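Local coordinates for anopheles Plasmodium-responsive Leucine-rich repeat protein 1B (Anopheles gambiae, PDB 4XGO), which probably takes part in the mosquito's response to Plasmodium, its leucine-rich repeat domain providing a solenoid for protein binding, with LRIM1 a likely partner, at residues Ala156-Ile159 with Ala160-Glu163; Glu215-Tyr219 with Gln220-Lys224. All blocks are in the same frame, centred on the assembly; numbering follows the deposited sequence.

In the fold
Both contacts are tight bends in loops that carry the chain of the leucine-rich repeat solenoid from one strand to the next, and they do not touch: their centres lie 21 Å apart, and contact 1 ends before contact 2 begins. Contact 1 (156-163) is mainly buried and entirely aliphatic, with no hydrogen bond across the bend. In contact 2 (215-224) the bend is wound into 3-10 geometry and held by two backbone hydrogen bonds. Its inner side is hydrophobic, like that of contact 1, but its outer side is polar, with a threonine, a histidine and a bound phosphate. The same task of turning the chain is thus met by different chemistry.

Contact 1 of 2, residues Ala156-Ile159 with Ala160-Glu163; sequences AIPI and AVEE. Unlike the reference sequence in segment 156-159: A156 (reference Val).
The puckered ring of P158 meets a single methyl of V161, CG1, with its CG (3.8 Å) and CD. The two side chains approach at a slant, and CB of V161 also comes near CG. This same CG1 reaches CG2 of I157 at 3.6 Å, with the two side chains crossing at about a right angle. V161 can serve both partners because its chi1 of 61° sets CG1 between its own backbone N and carbonyl carbon, turned back over the preceding residues. Branching at CB lets valine place CG1 against both I157 and P158 without a long side chain, at a buried position. P158 supplies a compact, rigid apolar ring where the chain turns. At the tip, I159 and A160 make a lighter contact, CG2 to CB at 4.1 Å, and the small alanine fits a position partly open to solvent. No hydrogen bond spans the bend itself; instead ND2 of N179, from the loop before strand 184-186, bonds to the carbonyl oxygens of both P158 and V161. The loop runs from strand 154-156 to strand 163-165: I157 packs on Y201 and V161 on V145 of strand 144-146, while the backbone of E162 bonds to F143 on one flank and to T183 and I184 on the other, leading the chain into the parallel ladder of the solenoid.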
loop_
_atom_site.group_PDB
_atom_site.type_symbol
_atom_site.label_atom_id
_atom_site.label_comp_id
_atom_site.label_asym_id
_atom_site.label_seq_id
_atom_site.Cartn_x
_atom_site.Cartn_y
_atom_site.Cartn_z
ATOM N N ALA A 156 -23.950 -3.526 13.880
ATOM C CA ALA A 156 -25.356 -3.743 13.620
ATOM C C ALA A 156 -25.500 -4.446 12.277
ATOM O O ALA A 156 -25.121 -3.910 11.254
ATOM C CB ALA A 156 -26.107 -2.419 13.617
ATOM N N ILE A 157 -26.022 -5.659 12.291
ATOM C CA ILE A 157 -26.144 -6.446 11.068
ATOM C C ILE A 157 -27.546 -6.247 10.500
ATOM O O ILE A 157 -28.531 -6.457 11.212
ATOM C CB ILE A 157 -25.853 -7.935 11.343
ATOM C CG1 ILE A 157 -24.398 -8.089 11.816
ATOM C CG2 ILE A 157 -26.086 -8.772 10.086
ATOM C CD1 ILE A 157 -23.987 -9.486 12.166
ATOM N N PRO A 158 -27.647 -5.846 9.217
ATOM C CA PRO A 158 -28.982 -5.680 8.624
ATOM C C PRO A 158 -29.731 -7.018 8.445
ATOM O O PRO A 158 -29.153 -8.104 8.595
ATOM C CB PRO A 158 -28.698 -4.998 7.273
ATOM C CG PRO A 158 -27.282 -5.302 6.975
ATOM C CD PRO A 158 -26.569 -5.456 8.288
ATOM N N ILE A 159 -31.007 -6.910 8.121
ATOM C CA ILE A 159 -31.943 -8.028 8.243
ATOM C C ILE A 159 -31.761 -9.129 7.199
ATOM O O ILE A 159 -32.161 -10.268 7.427
ATOM C CB ILE A 159 -33.400 -7.504 8.215
ATOM C CG1 ILE A 159 -34.362 -8.538 8.814
ATOM C CG2 ILE A 159 -33.809 -7.069 6.808
ATOM C CD1 ILE A 159 -35.679 -7.935 9.221
ATOM N N ALA A 160 -31.185 -8.793 6.053
ATOM C CA ALA A 160 -31.108 -9.745 4.935
ATOM C C ALA A 160 -29.764 -9.798 4.219
ATOM O O ALA A 160 -29.682 -10.319 3.112
ATOM C CB ALA A 160 -32.213 -9.438 3.931
ATOM N N VAL A 161 -28.713 -9.267 4.832
ATOM C CA VAL A 161 -27.371 -9.408 4.267
ATOM C C VAL A 161 -26.980 -10.886 4.234
ATOM O O VAL A 161 -27.241 -11.634 5.187
ATOM C CB VAL A 161 -26.326 -8.532 5.017
ATOM C CG1 VAL A 161 -26.211 -8.906 6.489
ATOM C CG2 VAL A 161 -24.963 -8.614 4.354
ATOM N N GLU A 162 -26.390 -11.296 3.112
ATOM C CA GLU A 162 -26.025 -12.688 2.862
ATOM C C GLU A 162 -24.551 -12.927 3.175
ATOM O O GLU A 162 -24.178 -14.002 3.635
ATOM C CB GLU A 162 -26.307 -13.049 1.396
ATOM C CG GLU A 162 -26.003 -14.497 1.014
ATOM C CD GLU A 162 -24.591 -14.730 0.478
ATOM O OE1 GLU A 162 -23.946 -13.776 0.004
ATOM O OE2 GLU A 162 -24.111 -15.894 0.518
ATOM N N GLU A 163 -23.707 -11.945 2.891
ATOM C CA GLU A 163 -22.297 -12.066 3.211
ATOM C C GLU A 163 -21.804 -10.767 3.817
ATOM O O GLU A 163 -22.005 -9.691 3.249
ATOM C CB GLU A 163 -21.459 -12.438 1.978
ATOM C CG GLU A 163 -19.972 -12.464 2.275
ATOM C CD GLU A 163 -19.120 -13.210 1.248
ATOM O OE1 GLU A 163 -19.581 -13.432 0.080
ATOM O OE2 GLU A 163 -17.955 -13.539 1.615
#

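Contact 2 of 2, residues Glu215-Tyr219 with Gln220-Lys224; sequences EKITY and QHFVK. Unlike the reference sequence in segment 215-219: K216 (reference Ile), Y219 (reference Ile). Unlike the reference sequence in segment 220-224: Q220 (reference His), K224 (reference Thr). With PO4 (phosphate ion), chain E.
T218 lies against H221 through its CB, which sits over the centre of the imidazole, 3.7 Å from the ring centroid and 12° off its normal, a CH-pi contact. The histidine ring is brought there by a chi1 of -68°, which leaves CG anti to the carbonyl carbon. The carbonyl oxygen of T218 accepts the N-H of H221 at 3.0 Å, and its N and OG1 hold a phosphate ion, probably from the crystallisation liquor: N donates to O2 at 2.8 Å, nearly straight at 168°, and OG1 donates to O1 at 2.7 Å. Threonine suits the place: OG1 takes the phosphate, while CG2 lies near NE2 of H221 (3.8 Å) and CB of Q220. Y219 contributes chiefly backbone, its carbonyl oxygen taking the N-H of F222 at 3.1 Å. These two i to i+3 bonds are the mark of a 3-10 turn. Y219 O also lies in the plane of the F222 ring, at its edge, and CE1 of that ring meets CG2 of I217 at 3.7 Å, giving the turn a hydrophobic inner side. In the loop from strand 206-208 to strand 230-232, F222 packs on L198 and L228, and I217 on L241 and F243 of strand 240-243. Y219 stacks on F243 and bonds through OH to Q270 and to R246 O, whereas T195 OG1 bonds both H221 ND1 and the phosphate, tying the turn to the loops around it.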
loop_
_atom_site.group_PDB
_atom_site.type_symbol
_atom_site.label_atom_id
_atom_site.label_comp_id
_atom_site.label_asym_id
_atom_site.label_seq_id
_atom_site.Cartn_x
_atom_site.Cartn_y
_atom_site.Cartn_z
ATOM N N GLU A 215 -13.188 -16.993 25.637
ATOM C CA GLU A 215 -12.642 -17.968 26.605
ATOM C C GLU A 215 -13.502 -19.227 26.687
ATOM O O GLU A 215 -13.002 -20.310 27.048
ATOM C CB GLU A 215 -12.468 -17.339 27.990
ATOM C CG GLU A 215 -11.812 -18.312 28.961
ATOM C CD GLU A 215 -11.481 -17.717 30.303
ATOM O OE1 GLU A 215 -11.693 -16.490 30.486
ATOM O OE2 GLU A 215 -11.013 -18.507 31.168
ATOM N N LYS A 216 -14.783 -19.092 26.347
ATOM C CA LYS A 216 -15.725 -20.200 26.295
ATOM C C LYS A 216 -16.493 -20.190 24.997
ATOM O O LYS A 216 -16.637 -19.135 24.389
ATOM C CB LYS A 216 -16.747 -20.072 27.433
ATOM C CG LYS A 216 -16.156 -20.032 28.827
ATOM C CD LYS A 216 -17.271 -19.993 29.871
ATOM N N ILE A 217 -16.962 -21.357 24.564
ATOM C CA ILE A 217 -17.957 -21.467 23.491
ATOM C C ILE A 217 -19.117 -22.252 24.072
ATOM O O ILE A 217 -18.954 -23.404 24.461
ATOM C CB ILE A 217 -17.447 -22.203 22.240
ATOM C CG1 ILE A 217 -16.334 -21.403 21.562
ATOM C CG2 ILE A 217 -18.593 -22.452 21.262
ATOM C CD1 ILE A 217 -15.596 -22.162 20.505
ATOM N N THR A 218 -20.277 -21.609 24.164
ATOM C CA THR A 218 -21.473 -22.236 24.699
ATOM C C THR A 218 -22.179 -22.973 23.582
ATOM O O THR A 218 -22.708 -22.365 22.665
ATOM C CB THR A 218 -22.420 -21.189 25.300
ATOM O OG1 THR A 218 -21.778 -20.579 26.423
ATOM C CG2 THR A 218 -23.738 -21.824 25.747
ATOM N N TYR A 219 -22.215 -24.291 23.677
ATOM C CA TYR A 219 -22.669 -25.102 22.565
ATOM C C TYR A 219 -24.144 -24.842 22.213
ATOM O O TYR A 219 -24.530 -24.981 21.054
ATOM C CB TYR A 219 -22.412 -26.579 22.869
ATOM C CG TYR A 219 -22.626 -27.506 21.698
ATOM C CD1 TYR A 219 -21.785 -27.472 20.592
ATOM C CD2 TYR A 219 -23.667 -28.426 21.700
ATOM C CE1 TYR A 219 -21.974 -28.329 19.516
ATOM C CE2 TYR A 219 -23.865 -29.288 20.634
ATOM C CZ TYR A 219 -23.020 -29.242 19.550
ATOM O OH TYR A 219 -23.239 -30.108 18.495
ATOM N N GLN A 220 -24.950 -24.432 23.193
ATOM C CA GLN A 220 -26.369 -24.118 22.964
ATOM C C GLN A 220 -26.579 -22.965 21.983
ATOM O O GLN A 220 -27.652 -22.844 21.394
ATOM C CB GLN A 220 -27.082 -23.799 24.291
ATOM C CG GLN A 220 -28.586 -23.563 24.184
ATOM C CD GLN A 220 -28.957 -22.131 23.826
ATOM O OE1 GLN A 220 -28.159 -21.206 23.995
ATOM N NE2 GLN A 220 -30.172 -21.943 23.309
ATOM N N HIS A 221 -25.568 -22.115 21.821
ATOM C CA HIS A 221 -25.672 -20.991 20.889
ATOM C C HIS A 221 -25.780 -21.450 19.440
ATOM O O HIS A 221 -26.143 -20.654 18.574
ATOM C CB HIS A 221 -24.497 -20.040 21.071
ATOM C CG HIS A 221 -24.521 -19.320 22.383
ATOM N ND1 HIS A 221 -23.476 -18.546 22.836
ATOM C CD2 HIS A 221 -25.465 -19.278 23.351
ATOM C CE1 HIS A 221 -23.780 -18.045 24.018
ATOM N NE2 HIS A 221 -24.984 -18.470 24.352
ATOM N N PHE A 222 -25.481 -22.729 19.194
ATOM C CA PHE A 222 -25.524 -23.311 17.856
ATOM C C PHE A 222 -26.763 -24.170 17.555
ATOM O O PHE A 222 -26.853 -24.756 16.466
ATOM C CB PHE A 222 -24.254 -24.131 17.640
ATOM C CG PHE A 222 -23.009 -23.289 17.630
ATOM C CD1 PHE A 222 -22.413 -22.893 18.814
ATOM C CD2 PHE A 222 -22.474 -22.844 16.442
ATOM C CE1 PHE A 222 -21.285 -22.101 18.809
ATOM C CE2 PHE A 222 -21.350 -22.053 16.428
ATOM C CZ PHE A 222 -20.749 -21.682 17.616
ATOM N N VAL A 223 -27.717 -24.214 18.483
ATOM C CA VAL A 223 -28.877 -25.127 18.390
ATOM C C VAL A 223 -29.822 -24.838 17.205
ATOM O O VAL A 223 -30.556 -25.733 16.758
ATOM C CB VAL A 223 -29.698 -25.122 19.715
ATOM C CG1 VAL A 223 -30.469 -23.819 19.881
ATOM C CG2 VAL A 223 -30.634 -26.327 19.790
ATOM N N LYS A 224 -29.822 -23.599 16.711
ATOM C CA LYS A 224 -30.689 -23.223 15.584
ATOM C C LYS A 224 -29.997 -23.322 14.218
ATOM O O LYS A 224 -30.626 -23.075 13.189
ATOM C CB LYS A 224 -31.240 -21.809 15.797
ATOM C CG LYS A 224 -32.013 -21.660 17.106
ATOM C CD LYS A 224 -32.573 -20.256 17.282
HETATM P P PO4 E . -19.878 -17.869 24.650
HETATM O O1 PO4 E . -19.955 -18.601 25.988
HETATM O O2 PO4 E . -20.141 -18.837 23.528
HETATM O O3 PO4 E . -18.499 -17.246 24.549
HETATM O O4 PO4 E . -20.931 -16.772 24.615
#